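Local coordinates for Lmo2445 protein (Listeria monocytogenes EGD-e, PDB 5HZL), which is of unknown function but, as a secreted, calcium-binding, internalin-like leucine-rich-repeat protein, may take part in recognition or adhesion, at residues 172-177 with 195-200; 165-170 with 187-192; 124-129 with 147-152. All coordinates share one frame; numbering follows the deposited sequence.

Contact 1 (172-177 with 195-200). With CA (calcium ion), chain F.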
ATOM      1  N   LEU A 172      -4.651  16.234   3.980  1.00 54.40           N
ATOM      2  CA  LEU A 172      -3.861  15.099   4.434  1.00 52.55           C
ATOM      3  C   LEU A 172      -2.967  15.579   5.565  1.00 53.68           C
ATOM      4  O   LEU A 172      -2.216  16.546   5.395  1.00 55.29           O
ATOM      5  CB  LEU A 172      -3.029  14.535   3.277  1.00 51.05           C
ATOM      6  CG  LEU A 172      -2.186  13.281   3.529  1.00 48.40           C
ATOM      7  CD1 LEU A 172      -3.041  12.118   3.999  1.00 46.58           C
ATOM      8  CD2 LEU A 172      -1.438  12.909   2.262  1.00 47.69           C
ATOM      9  N   ASP A 173      -3.084  14.919   6.716  1.00 53.38           N
ATOM     10  CA  ASP A 173      -2.323  15.287   7.906  1.00 54.67           C
ATOM     11  C   ASP A 173      -1.525  14.132   8.510  1.00 52.93           C
ATOM     12  O   ASP A 173      -0.695  14.364   9.396  1.00 53.78           O
ATOM     13  CB  ASP A 173      -3.289  15.818   8.970  1.00 56.32           C
ATOM     14  CG  ASP A 173      -2.581  16.552  10.094  1.00 58.68           C
ATOM     15  OD1 ASP A 173      -1.814  17.509   9.805  1.00 62.97           O
ATOM     16  OD2 ASP A 173      -2.824  16.201  11.264  1.00 57.84           O
ATOM     17  N   SER A 174      -1.785  12.904   8.065  1.00 51.06           N
ATOM     18  CA  SER A 174      -1.062  11.737   8.575  1.00 49.64           C
ATOM     19  C   SER A 174      -0.818  10.737   7.445  1.00 46.50           C
ATOM     20  O   SER A 174      -1.756  10.317   6.778  1.00 43.68           O
ATOM     21  CB  SER A 174      -1.831  11.086   9.722  1.00 50.07           C
ATOM     22  OG  SER A 174      -1.085  10.017  10.285  1.00 50.85           O
ATOM     23  N   LEU A 175       0.445  10.366   7.243  1.00 45.37           N
ATOM     24  CA  LEU A 175       0.832   9.431   6.185  1.00 44.78           C
ATOM     25  C   LEU A 175       1.840   8.438   6.756  1.00 43.57           C
ATOM     26  O   LEU A 175       3.001   8.780   6.942  1.00 44.30           O
ATOM     27  CB  LEU A 175       1.429  10.211   5.001  1.00 45.66           C
ATOM     28  CG  LEU A 175       1.933   9.431   3.790  1.00 44.65           C
ATOM     29  CD1 LEU A 175       0.790   8.662   3.157  1.00 44.57           C
ATOM     30  CD2 LEU A 175       2.571  10.374   2.785  1.00 45.04           C
ATOM     31  N   ILE A 176       1.393   7.212   7.016  1.00 42.99           N
ATOM     32  CA  ILE A 176       2.239   6.172   7.601  1.00 42.98           C
ATOM     33  C   ILE A 176       2.692   5.218   6.494  1.00 41.95           C
ATOM     34  O   ILE A 176       1.857   4.555   5.875  1.00 41.19           O
ATOM     35  CB  ILE A 176       1.479   5.367   8.687  1.00 43.43           C
ATOM     36  CG1 ILE A 176       0.581   6.264   9.575  1.00 44.75           C
ATOM     37  CG2 ILE A 176       2.447   4.511   9.501  1.00 44.15           C
ATOM     38  CD1 ILE A 176       1.274   7.368  10.334  1.00 45.32           C
ATOM     39  N   LEU A 177       4.005   5.150   6.260  1.00 41.93           N
ATOM     40  CA  LEU A 177       4.588   4.297   5.212  1.00 41.32           C
ATOM     41  C   LEU A 177       5.790   3.446   5.637  1.00 39.95           C
ATOM     42  O   LEU A 177       6.519   2.959   4.770  1.00 38.66           O
ATOM     43  CB  LEU A 177       5.031   5.184   4.046  1.00 42.97           C
ATOM     44  CG  LEU A 177       3.967   5.935   3.262  1.00 43.94           C
ATOM     45  CD1 LEU A 177       4.611   6.910   2.294  1.00 45.89           C
ATOM     46  CD2 LEU A 177       3.094   4.949   2.516  1.00 43.66           C
ATOM     47  N   LEU A 195       1.876  17.498   6.949  1.00 61.83           N
ATOM     48  CA  LEU A 195       1.808  16.331   7.804  1.00 60.06           C
ATOM     49  C   LEU A 195       2.270  16.511   9.242  1.00 61.16           C
ATOM     50  O   LEU A 195       3.446  16.768   9.493  1.00 60.71           O
ATOM     51  CB  LEU A 195       2.640  15.198   7.181  1.00 57.61           C
ATOM     52  CG  LEU A 195       2.362  14.809   5.729  1.00 56.11           C
ATOM     53  CD1 LEU A 195       3.366  13.751   5.303  1.00 54.57           C
ATOM     54  CD2 LEU A 195       0.931  14.336   5.522  1.00 55.74           C
ATOM     55  N   GLY A 196       1.328  16.350  10.173  1.00 62.40           N
ATOM     56  CA  GLY A 196       1.605  16.421  11.607  1.00 63.94           C
ATOM     57  C   GLY A 196       2.102  15.062  12.114  1.00 63.09           C
ATOM     58  O   GLY A 196       2.668  14.978  13.204  1.00 66.07           O
ATOM     59  N   THR A 197       1.880  14.005  11.328  1.00 60.05           N
ATOM     60  CA  THR A 197       2.301  12.648  11.661  1.00 59.35           C
ATOM     61  C   THR A 197       2.833  11.997  10.379  1.00 58.73           C
ATOM     62  O   THR A 197       2.188  12.054   9.334  1.00 59.70           O
ATOM     63  CB  THR A 197       1.108  11.814  12.194  1.00 59.05           C
ATOM     64  OG1 THR A 197       0.549  12.443  13.352  1.00 59.91           O
ATOM     65  CG2 THR A 197       1.534  10.386  12.564  1.00 57.56           C
ATOM     66  N   HIS A 198       4.002  11.374  10.452  1.00 57.69           N
ATOM     67  CA  HIS A 198       4.589  10.732   9.282  1.00 57.23           C
ATOM     68  C   HIS A 198       5.638   9.690   9.678  1.00 54.41           C
ATOM     69  O   HIS A 198       6.318   9.807  10.699  1.00 55.00           O
ATOM     70  CB  HIS A 198       5.232  11.782   8.359  1.00 60.88           C
ATOM     71  CG  HIS A 198       6.382  12.509   8.988  1.00 66.06           C
ATOM     72  ND1 HIS A 198       6.218  13.639   9.769  1.00 69.06           N
ATOM     73  CD2 HIS A 198       7.713  12.254   8.970  1.00 67.52           C
ATOM     74  CE1 HIS A 198       7.397  14.050  10.199  1.00 70.12           C
ATOM     75  NE2 HIS A 198       8.319  13.226   9.730  1.00 70.79           N
ATOM     76  N   SER A 199       5.784   8.681   8.842  1.00 50.60           N
ATOM     77  CA  SER A 199       6.741   7.639   9.095  1.00 47.98           C
ATOM     78  C   SER A 199       7.197   7.040   7.783  1.00 44.87           C
ATOM     79  O   SER A 199       6.379   6.773   6.903  1.00 44.31           O
ATOM     80  CB  SER A 199       6.110   6.571   9.972  1.00 48.24           C
ATOM     81  OG  SER A 199       7.058   5.556  10.242  1.00 50.04           O
ATOM     82  N   PHE A 200       8.502   6.835   7.647  1.00 43.60           N
ATOM     83  CA  PHE A 200       9.033   6.251   6.431  1.00 42.86           C
ATOM     84  C   PHE A 200      10.138   5.247   6.752  1.00 42.15           C
ATOM     85  O   PHE A 200      10.814   4.764   5.862  1.00 43.65           O
ATOM     86  CB  PHE A 200       9.530   7.363   5.515  1.00 43.62           C
ATOM     87  CG  PHE A 200       9.738   6.918   4.114  1.00 44.85           C
ATOM     88  CD1 PHE A 200       8.640   6.761   3.273  1.00 46.33           C
ATOM     89  CD2 PHE A 200      11.003   6.643   3.619  1.00 45.41           C
ATOM     90  CE1 PHE A 200       8.797   6.335   1.964  1.00 46.35           C
ATOM     91  CE2 PHE A 200      11.166   6.211   2.315  1.00 45.65           C
ATOM     92  CZ  PHE A 200      10.066   6.063   1.486  1.00 46.08           C
TER
HETATM   93 CA    CA F 405      -1.517  19.956   8.989  1.00 64.08          CA

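Contact 2 (165-170 with 187-192). With CA (calcium ion), chain D.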
ATOM      1  N   ILE A 165       4.018  12.624  -5.951  1.00 66.02           N
ATOM      2  CA  ILE A 165       2.734  11.970  -5.668  1.00 65.48           C
ATOM      3  C   ILE A 165       2.185  12.414  -4.313  1.00 62.87           C
ATOM      4  O   ILE A 165       2.925  12.861  -3.426  1.00 62.75           O
ATOM      5  CB  ILE A 165       2.732  10.420  -5.734  1.00 67.60           C
ATOM      6  CG1 ILE A 165       3.488   9.769  -4.574  1.00 68.55           C
ATOM      7  CG2 ILE A 165       3.246   9.934  -7.090  1.00 71.10           C
ATOM      8  CD1 ILE A 165       3.303   8.265  -4.571  1.00 69.73           C
ATOM      9  N   TRP A 166       0.872  12.264  -4.194  1.00 58.64           N
ATOM     10  CA  TRP A 166       0.104  12.601  -3.015  1.00 55.74           C
ATOM     11  C   TRP A 166       0.108  14.108  -2.662  1.00 56.74           C
ATOM     12  O   TRP A 166       0.040  14.500  -1.487  1.00 55.17           O
ATOM     13  CB  TRP A 166       0.478  11.686  -1.832  1.00 53.99           C
ATOM     14  CG  TRP A 166       0.397  10.195  -2.155  1.00 51.40           C
ATOM     15  CD1 TRP A 166      -0.598   9.559  -2.851  1.00 50.97           C
ATOM     16  CD2 TRP A 166       1.283   9.161  -1.703  1.00 49.86           C
ATOM     17  NE1 TRP A 166      -0.348   8.213  -2.917  1.00 49.03           N
ATOM     18  CE2 TRP A 166       0.793   7.937  -2.210  1.00 48.53           C
ATOM     19  CE3 TRP A 166       2.457   9.149  -0.936  1.00 49.42           C
ATOM     20  CZ2 TRP A 166       1.437   6.715  -1.974  1.00 46.83           C
ATOM     21  CZ3 TRP A 166       3.094   7.938  -0.705  1.00 47.66           C
ATOM     22  CH2 TRP A 166       2.580   6.736  -1.225  1.00 46.94           C
HETATM   23  N   MSE A 167       0.147  14.936  -3.707  1.00 58.49           N
HETATM   24  CA  MSE A 167       0.122  16.394  -3.574  1.00 61.04           C
HETATM   25  C   MSE A 167      -1.204  16.944  -4.017  1.00 62.99           C
HETATM   26  O   MSE A 167      -1.363  18.150  -4.204  1.00 65.94           O
HETATM   27  CB  MSE A 167       1.240  16.955  -4.428  1.00 62.67           C
HETATM   28  CG  MSE A 167       2.590  16.608  -3.825  1.00 63.19           C
HETATM   29 SE   MSE A 167       2.812  17.595  -2.138  1.00 65.99          SE
HETATM   30  CE  MSE A 167       3.180  19.399  -2.854  1.00 68.13           C
ATOM     31  N   ASN A 168      -2.170  16.046  -4.164  1.00 63.19           N
ATOM     32  CA  ASN A 168      -3.526  16.363  -4.584  1.00 64.73           C
ATOM     33  C   ASN A 168      -4.550  16.285  -3.413  1.00 62.47           C
ATOM     34  O   ASN A 168      -5.755  16.315  -3.663  1.00 60.89           O
ATOM     35  CB  ASN A 168      -3.926  15.362  -5.696  1.00 66.34           C
ATOM     36  CG  ASN A 168      -3.871  13.881  -5.233  1.00 66.42           C
ATOM     37  OD1 ASN A 168      -3.049  13.500  -4.380  1.00 64.47           O
ATOM     38  ND2 ASN A 168      -4.745  13.041  -5.810  1.00 66.70           N
HETATM   39  N   MSE A 169      -4.073  16.188  -2.161  1.00 60.54           N
HETATM   40  CA  MSE A 169      -4.936  16.057  -0.965  1.00 59.30           C
HETATM   41  C   MSE A 169      -4.647  17.154   0.034  1.00 58.61           C
HETATM   42  O   MSE A 169      -3.857  16.958   0.958  1.00 56.80           O
HETATM   43  CB  MSE A 169      -4.648  14.679  -0.377  1.00 58.69           C
HETATM   44  CG  MSE A 169      -5.320  13.589  -1.217  1.00 59.55           C
HETATM   45 SE   MSE A 169      -4.780  11.786  -0.633  1.00 58.89          SE
HETATM   46  CE  MSE A 169      -3.074  11.740  -1.620  1.00 58.48           C
ATOM     47  N   PRO A 170      -5.309  18.306  -0.112  1.00 59.15           N
ATOM     48  CA  PRO A 170      -5.029  19.459   0.766  1.00 60.36           C
ATOM     49  C   PRO A 170      -5.232  19.321   2.275  1.00 59.97           C
ATOM     50  O   PRO A 170      -4.736  20.169   3.018  1.00 61.53           O
ATOM     51  CB  PRO A 170      -5.935  20.569   0.198  1.00 61.76           C
ATOM     52  CG  PRO A 170      -7.023  19.864  -0.511  1.00 60.70           C
ATOM     53  CD  PRO A 170      -6.422  18.600  -1.042  1.00 59.07           C
ATOM     54  N   GLU A 187       9.347  12.934  -1.751  1.00 57.62           N
ATOM     55  CA  GLU A 187       9.864  14.182  -1.188  1.00 60.38           C
ATOM     56  C   GLU A 187       8.906  15.338  -0.982  1.00 60.04           C
ATOM     57  O   GLU A 187       8.846  15.885   0.114  1.00 60.07           O
ATOM     58  CB  GLU A 187      11.057  14.700  -1.995  1.00 64.06           C
ATOM     59  CG  GLU A 187      12.287  13.828  -1.880  1.00 65.66           C
ATOM     60  CD  GLU A 187      13.511  14.471  -2.492  1.00 69.09           C
ATOM     61  OE1 GLU A 187      14.619  14.135  -2.030  1.00 70.14           O
ATOM     62  OE2 GLU A 187      13.374  15.327  -3.407  1.00 71.86           O
ATOM     63  N   ASP A 188       8.178  15.716  -2.027  1.00 59.43           N
ATOM     64  CA  ASP A 188       7.268  16.859  -1.932  1.00 60.12           C
ATOM     65  C   ASP A 188       6.376  16.866  -0.696  1.00 59.46           C
ATOM     66  O   ASP A 188       6.379  17.844   0.058  1.00 60.74           O
ATOM     67  CB  ASP A 188       6.380  16.995  -3.178  1.00 60.76           C
ATOM     68  CG  ASP A 188       7.156  17.357  -4.439  1.00 61.14           C
ATOM     69  OD1 ASP A 188       8.391  17.211  -4.488  1.00 61.01           O
ATOM     70  OD2 ASP A 188       6.492  17.795  -5.399  1.00 62.52           O
ATOM     71  N   ILE A 189       5.644  15.772  -0.487  1.00 57.41           N
ATOM     72  CA  ILE A 189       4.716  15.674   0.638  1.00 57.02           C
ATOM     73  C   ILE A 189       5.416  15.771   2.001  1.00 57.43           C
ATOM     74  O   ILE A 189       4.889  16.437   2.899  1.00 57.38           O
ATOM     75  CB  ILE A 189       3.796  14.426   0.528  1.00 56.28           C
ATOM     76  CG1 ILE A 189       2.581  14.540   1.457  1.00 56.34           C
ATOM     77  CG2 ILE A 189       4.569  13.135   0.744  1.00 55.68           C
ATOM     78  CD1 ILE A 189       1.670  15.715   1.145  1.00 57.92           C
ATOM     79  N   PHE A 190       6.586  15.144   2.168  1.00 57.09           N
ATOM     80  CA  PHE A 190       7.290  15.255   3.451  1.00 58.11           C
ATOM     81  C   PHE A 190       7.874  16.646   3.693  1.00 60.35           C
ATOM     82  O   PHE A 190       7.933  17.095   4.835  1.00 61.22           O
ATOM     83  CB  PHE A 190       8.389  14.206   3.638  1.00 58.20           C
ATOM     84  CG  PHE A 190       7.893  12.793   3.694  1.00 57.58           C
ATOM     85  CD1 PHE A 190       6.831  12.437   4.523  1.00 58.42           C
ATOM     86  CD2 PHE A 190       8.548  11.795   3.011  1.00 57.42           C
ATOM     87  CE1 PHE A 190       6.383  11.129   4.594  1.00 57.93           C
ATOM     88  CE2 PHE A 190       8.110  10.480   3.090  1.00 57.95           C
ATOM     89  CZ  PHE A 190       7.025  10.144   3.882  1.00 57.05           C
ATOM     90  N   LEU A 191       8.293  17.320   2.625  1.00 61.80           N
ATOM     91  CA  LEU A 191       8.875  18.666   2.722  1.00 63.86           C
ATOM     92  C   LEU A 191       7.858  19.805   2.742  1.00 65.22           C
ATOM     93  O   LEU A 191       8.220  20.930   3.078  1.00 67.92           O
ATOM     94  CB  LEU A 191       9.865  18.908   1.580  1.00 64.59           C
ATOM     95  CG  LEU A 191      11.066  17.963   1.504  1.00 63.71           C
ATOM     96  CD1 LEU A 191      11.898  18.323   0.281  1.00 64.43           C
ATOM     97  CD2 LEU A 191      11.908  18.009   2.772  1.00 63.89           C
ATOM     98  N   SER A 192       6.609  19.530   2.382  1.00 64.65           N
ATOM     99  CA  SER A 192       5.567  20.566   2.368  1.00 66.48           C
ATOM    100  C   SER A 192       5.143  21.015   3.762  1.00 67.34           C
ATOM    101  O   SER A 192       4.551  22.072   3.904  1.00 66.89           O
ATOM    102  CB  SER A 192       4.320  20.047   1.655  1.00 66.37           C
ATOM    103  OG  SER A 192       3.775  18.939   2.360  1.00 65.44           O
TER
HETATM  104 CA    CA D 403      15.141  15.887  -5.171  1.00 79.75          CA
HETATM  105  O   HOH W   1       5.410  13.741  -2.218  1.00 50.20           O

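Contact 3 (124-129 with 147-152)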
ATOM      1  N   LEU A 124     -14.524  10.499   1.903  1.00 50.89           N
ATOM      2  CA  LEU A 124     -13.506   9.639   2.494  1.00 49.79           C
ATOM      3  C   LEU A 124     -12.491  10.501   3.260  1.00 50.30           C
ATOM      4  O   LEU A 124     -11.883  11.415   2.705  1.00 53.01           O
ATOM      5  CB  LEU A 124     -12.827   8.750   1.436  1.00 48.21           C
ATOM      6  CG  LEU A 124     -11.978   7.599   1.992  1.00 46.63           C
ATOM      7  CD1 LEU A 124     -12.835   6.639   2.802  1.00 45.69           C
ATOM      8  CD2 LEU A 124     -11.285   6.840   0.874  1.00 46.47           C
ATOM      9  N   THR A 125     -12.336  10.184   4.536  1.00 49.57           N
ATOM     10  CA  THR A 125     -11.470  10.894   5.468  1.00 49.97           C
ATOM     11  C   THR A 125     -10.305  10.056   5.992  1.00 47.56           C
ATOM     12  O   THR A 125      -9.223  10.597   6.260  1.00 46.75           O
ATOM     13  CB  THR A 125     -12.361  11.397   6.642  1.00 52.07           C
ATOM     14  OG1 THR A 125     -13.163  12.471   6.155  1.00 53.80           O
ATOM     15  CG2 THR A 125     -11.572  11.928   7.842  1.00 54.19           C
ATOM     16  N   ASN A 126     -10.525   8.753   6.142  1.00 45.61           N
ATOM     17  CA  ASN A 126      -9.511   7.873   6.671  1.00 44.72           C
ATOM     18  C   ASN A 126      -9.460   6.545   5.948  1.00 43.52           C
ATOM     19  O   ASN A 126     -10.482   6.009   5.584  1.00 44.31           O
ATOM     20  CB  ASN A 126      -9.834   7.610   8.130  1.00 45.34           C
ATOM     21  CG  ASN A 126      -8.841   6.678   8.783  1.00 45.52           C
ATOM     22  OD1 ASN A 126      -7.642   6.889   8.732  1.00 46.64           O
ATOM     23  ND2 ASN A 126      -9.341   5.634   9.396  1.00 46.85           N
ATOM     24  N   VAL A 127      -8.267   5.996   5.776  1.00 43.11           N
ATOM     25  CA  VAL A 127      -8.102   4.720   5.097  1.00 43.22           C
ATOM     26  C   VAL A 127      -6.947   3.949   5.758  1.00 41.91           C
ATOM     27  O   VAL A 127      -5.863   4.478   5.872  1.00 42.69           O
ATOM     28  CB  VAL A 127      -7.905   4.958   3.569  1.00 44.44           C
ATOM     29  CG1 VAL A 127      -6.646   5.764   3.261  1.00 44.71           C
ATOM     30  CG2 VAL A 127      -7.859   3.655   2.803  1.00 44.84           C
ATOM     31  N   ASP A 128      -7.209   2.727   6.234  1.00 42.68           N
ATOM     32  CA  ASP A 128      -6.208   1.842   6.885  1.00 43.07           C
ATOM     33  C   ASP A 128      -5.956   0.649   5.950  1.00 42.28           C
ATOM     34  O   ASP A 128      -6.706  -0.325   5.949  1.00 41.48           O
ATOM     35  CB  ASP A 128      -6.692   1.362   8.270  1.00 45.27           C
ATOM     36  CG  ASP A 128      -5.654   0.460   9.019  1.00 48.81           C
ATOM     37  OD1 ASP A 128      -4.491   0.318   8.566  1.00 50.21           O
ATOM     38  OD2 ASP A 128      -6.004  -0.107  10.095  1.00 50.47           O
ATOM     39  N   LEU A 129      -4.896   0.753   5.150  1.00 42.04           N
ATOM     40  CA  LEU A 129      -4.507  -0.274   4.183  1.00 41.57           C
ATOM     41  C   LEU A 129      -3.196  -0.943   4.581  1.00 40.20           C
ATOM     42  O   LEU A 129      -2.487  -1.507   3.752  1.00 40.19           O
ATOM     43  CB  LEU A 129      -4.390   0.363   2.798  1.00 42.59           C
ATOM     44  CG  LEU A 129      -5.704   0.847   2.193  1.00 43.75           C
ATOM     45  CD1 LEU A 129      -5.468   1.813   1.045  1.00 44.47           C
ATOM     46  CD2 LEU A 129      -6.550  -0.335   1.738  1.00 44.98           C
ATOM     47  N   LEU A 147      -9.084  13.017   1.781  1.00 46.99           N
ATOM     48  CA  LEU A 147      -8.355  12.228   2.783  1.00 45.74           C
ATOM     49  C   LEU A 147      -7.532  13.032   3.796  1.00 46.21           C
ATOM     50  O   LEU A 147      -6.820  13.975   3.429  1.00 46.99           O
ATOM     51  CB  LEU A 147      -7.449  11.195   2.109  1.00 44.77           C
ATOM     52  CG  LEU A 147      -8.115   9.935   1.542  1.00 44.67           C
ATOM     53  CD1 LEU A 147      -7.163   9.148   0.650  1.00 43.75           C
ATOM     54  CD2 LEU A 147      -8.655   9.050   2.666  1.00 44.32           C
ATOM     55  N   VAL A 148      -7.654  12.642   5.064  1.00 45.49           N
ATOM     56  CA  VAL A 148      -6.932  13.277   6.165  1.00 46.31           C
ATOM     57  C   VAL A 148      -5.809  12.372   6.647  1.00 45.34           C
ATOM     58  O   VAL A 148      -4.735  12.862   6.980  1.00 46.24           O
ATOM     59  CB  VAL A 148      -7.871  13.632   7.342  1.00 46.43           C
ATOM     60  CG1 VAL A 148      -7.086  14.182   8.539  1.00 46.15           C
ATOM     61  CG2 VAL A 148      -8.923  14.624   6.867  1.00 47.49           C
ATOM     62  N   SER A 149      -6.052  11.067   6.693  1.00 44.88           N
ATOM     63  CA  SER A 149      -5.025  10.130   7.144  1.00 44.60           C
ATOM     64  C   SER A 149      -5.033   8.819   6.369  1.00 43.42           C
ATOM     65  O   SER A 149      -6.074   8.203   6.181  1.00 42.17           O
ATOM     66  CB  SER A 149      -5.170   9.836   8.634  1.00 44.48           C
ATOM     67  OG  SER A 149      -6.391   9.209   8.885  1.00 44.45           O
ATOM     68  N   ILE A 150      -3.831   8.426   5.950  1.00 44.28           N
ATOM     69  CA  ILE A 150      -3.544   7.220   5.190  1.00 43.46           C
ATOM     70  C   ILE A 150      -2.531   6.363   5.926  1.00 43.00           C
ATOM     71  O   ILE A 150      -1.459   6.835   6.307  1.00 42.22           O
ATOM     72  CB  ILE A 150      -2.912   7.591   3.837  1.00 44.62           C
ATOM     73  CG1 ILE A 150      -3.940   8.338   2.972  1.00 46.11           C
ATOM     74  CG2 ILE A 150      -2.393   6.350   3.109  1.00 44.00           C
ATOM     75  CD1 ILE A 150      -3.373   8.869   1.672  1.00 47.33           C
ATOM     76  N   ASN A 151      -2.866   5.095   6.108  1.00 43.00           N
ATOM     77  CA  ASN A 151      -1.961   4.170   6.753  1.00 42.40           C
ATOM     78  C   ASN A 151      -1.679   3.029   5.781  1.00 41.40           C
ATOM     79  O   ASN A 151      -2.608   2.318   5.389  1.00 41.02           O
ATOM     80  CB  ASN A 151      -2.573   3.674   8.052  1.00 42.66           C
ATOM     81  CG  ASN A 151      -1.670   2.732   8.824  1.00 42.30           C
ATOM     82  OD1 ASN A 151      -0.552   2.426   8.438  1.00 42.41           O
ATOM     83  ND2 ASN A 151      -2.172   2.262   9.926  1.00 43.92           N
HETATM   84  N   MSE A 152      -0.406   2.892   5.386  1.00 40.66           N
HETATM   85  CA  MSE A 152       0.048   1.824   4.484  1.00 41.29           C
HETATM   86  C   MSE A 152       1.307   1.208   5.061  1.00 39.87           C
HETATM   87  O   MSE A 152       2.256   0.862   4.352  1.00 39.33           O
HETATM   88  CB  MSE A 152       0.189   2.330   3.050  1.00 43.74           C
HETATM   89  CG  MSE A 152      -1.154   2.255   2.334  1.00 46.54           C
HETATM   90 SE   MSE A 152      -0.998   2.767   0.432  1.00 51.84          SE
HETATM   91  CE  MSE A 152      -0.197   4.555   0.639  1.00 49.45           C
TER

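Contact 1 (172-177 with 195-200)
The last two strands of the parallel leucine-rich-repeat sheet meet here, 174-176 against the edge strand 197-199, with Ser174 paired to Thr197, Leu175 to His198 and Ile176 to Ser199. The strand axes run 4.8 Å apart and 16° from parallel. At the start of the ladder Asp173 O takes two N-H groups: that of Gly196 at 2.9 Å and that of Thr197 at 3.2 Å, the latter approaching nearly head-on. From there the backbone bonds alternate: Leu175 N gives to Thr197 O, Ser199 N gives weakly to Leu175 O, and Leu177 N closes the ladder on Ser199 O. The carboxylate of Asp173 also works at this end. CG stands anti to the backbone N (chi1 -165°), beside the carbonyl carbon; OD1 beyond it receives a weak bond from Gly196 N and binds a calcium ion at 2.6 Å. Gln194 O is a further ligand, so the metal ties together the approaches to both strands. On the inner face the Leu195 and Leu172 side chains cross at a slant, CD2 of the former 3.8 Å from CG of the latter, while Leu195 CD1 meets Leu175 CB, and Ile189 of helix 187-191 touches both Leu175 and Leu195. The face with Ser174, Ile176, Thr197 and Ser199 is more mixed. There Thr197 CG2 touches both Ser174 OG and Ile176 CD1, 3.8 Å from the latter. Where the strands run out, the Phe200 ring brings CD1 to 4.0 Å from Leu177 CB.

Contact 2 (165-170 with 187-192)
Selenomethionine Met167 sends CG anti to its own carbonyl carbon (chi1 -70°) and bends again at chi2 and chi3, and this curled chain crosses Asp188 at about a right angle. SE comes to 3.8 Å from Asp188 CB, with CG and CE also against that carbon. Ile189 is set the other way: CG1 stands anti to the backbone N (chi1 -163°), and CD1 beyond it reaches 3.3 Å from Trp166 O and 4.0 Å from Met167 SE. Both segments belong to the connections that run behind the parallel strands of the leucine-rich-repeat domain, 165-170 leading to strand 174-176 and helix 187-191 to strand 197-199. A water joins their backbones, giving to Ile165 O at 2.9 Å and accepting from Ile189 N at 2.7 Å, which supplies a partner for an N-H in the first turn of the helix. Trp166 turns its ring towards the interior, onto Leu175 and Leu177, with NE1 bonded to Pro139 O and Ile165 CD1 over the centre of one face. Glu187 takes no part in the packing; its chain is extended beyond CG, and OE2 binds a calcium ion at 2.6 Å together with Glu163. Ser192 OG donates to Ile189 O, from above the carbonyl plane.

Contact 3 (124-129 with 147-152)
Leu124, Val127 and Leu129 press against Leu147, Ile150 and selenomethionine Met152 on the buried side of this strand pair, whereas Asn126, Asp128, Ser149 and Asn151 line a partly exposed polar side. On the packed side the leucines Leu124 and Leu147 lie side by side and point the same way, with Leu124 CG 3.7 Å from Leu147 CD2; that same methyl also reaches Val127 CG1. Val127 stands alongside Ile150 in the same manner, the two CG1 atoms 3.7 Å apart, and further on Leu129 CB meets Met152 CG. This repeat-on-repeat alignment of apolar side chains is the leucine-rich-repeat solenoid at mid-sheet: strands 126-128 and 149-151 run parallel within 5°, their axes 5.0 Å apart, and Ile106 and Leu175 from the flanking strands continue the apolar row. Thr125 O begins the ladder by accepting from both Val148 N (2.8 Å) and Ser149 N; Val127 then bonds through its N to Ser149 O and through its O to Asn151 N, and Leu129 N finishes on Asn151 O at 2.8 Å. The polar side is held more sparingly. Ser149 OG, set between its backbone N and carbonyl carbon (chi1 63°), donates to Asn126 OD1 at 2.6 Å, while Asn126 ND2 bonds Asn105 OD1. Asp128 and Asn151 run side by side with their flat ends almost parallel, yet Asp128 OD1 and Asn151 ND2, 3.3 Å apart, lack the angle for a hydrogen bond. Asp128 OD1 is bonded by Ser130 OG and Asn151 OD1 by Glu153 N, each just beyond its own segment.

Contacts 1 and 3 are successive steps in one parallel sheet: strand 149-151 of contact 3 lies next to strand 174-176 of contact 1, the centres of the two contacts are about 10 Å apart, and Asp173 N sits 2.7 Å from Val148 O, a probable hydrogen bond. Contact 2 lies behind them, its centre also about 10 Å from that of contact 1 but about 15 Å from that of contact 3. Trp166 CZ3 packs on Leu177 CD1 at 3.5 Å, and Met169 SE on Leu147 CD1 at 3.8 Å. Each of contacts 1 and 2 contributes a carboxylate to a separate calcium ion, and the two metals are 22.2 Å apart.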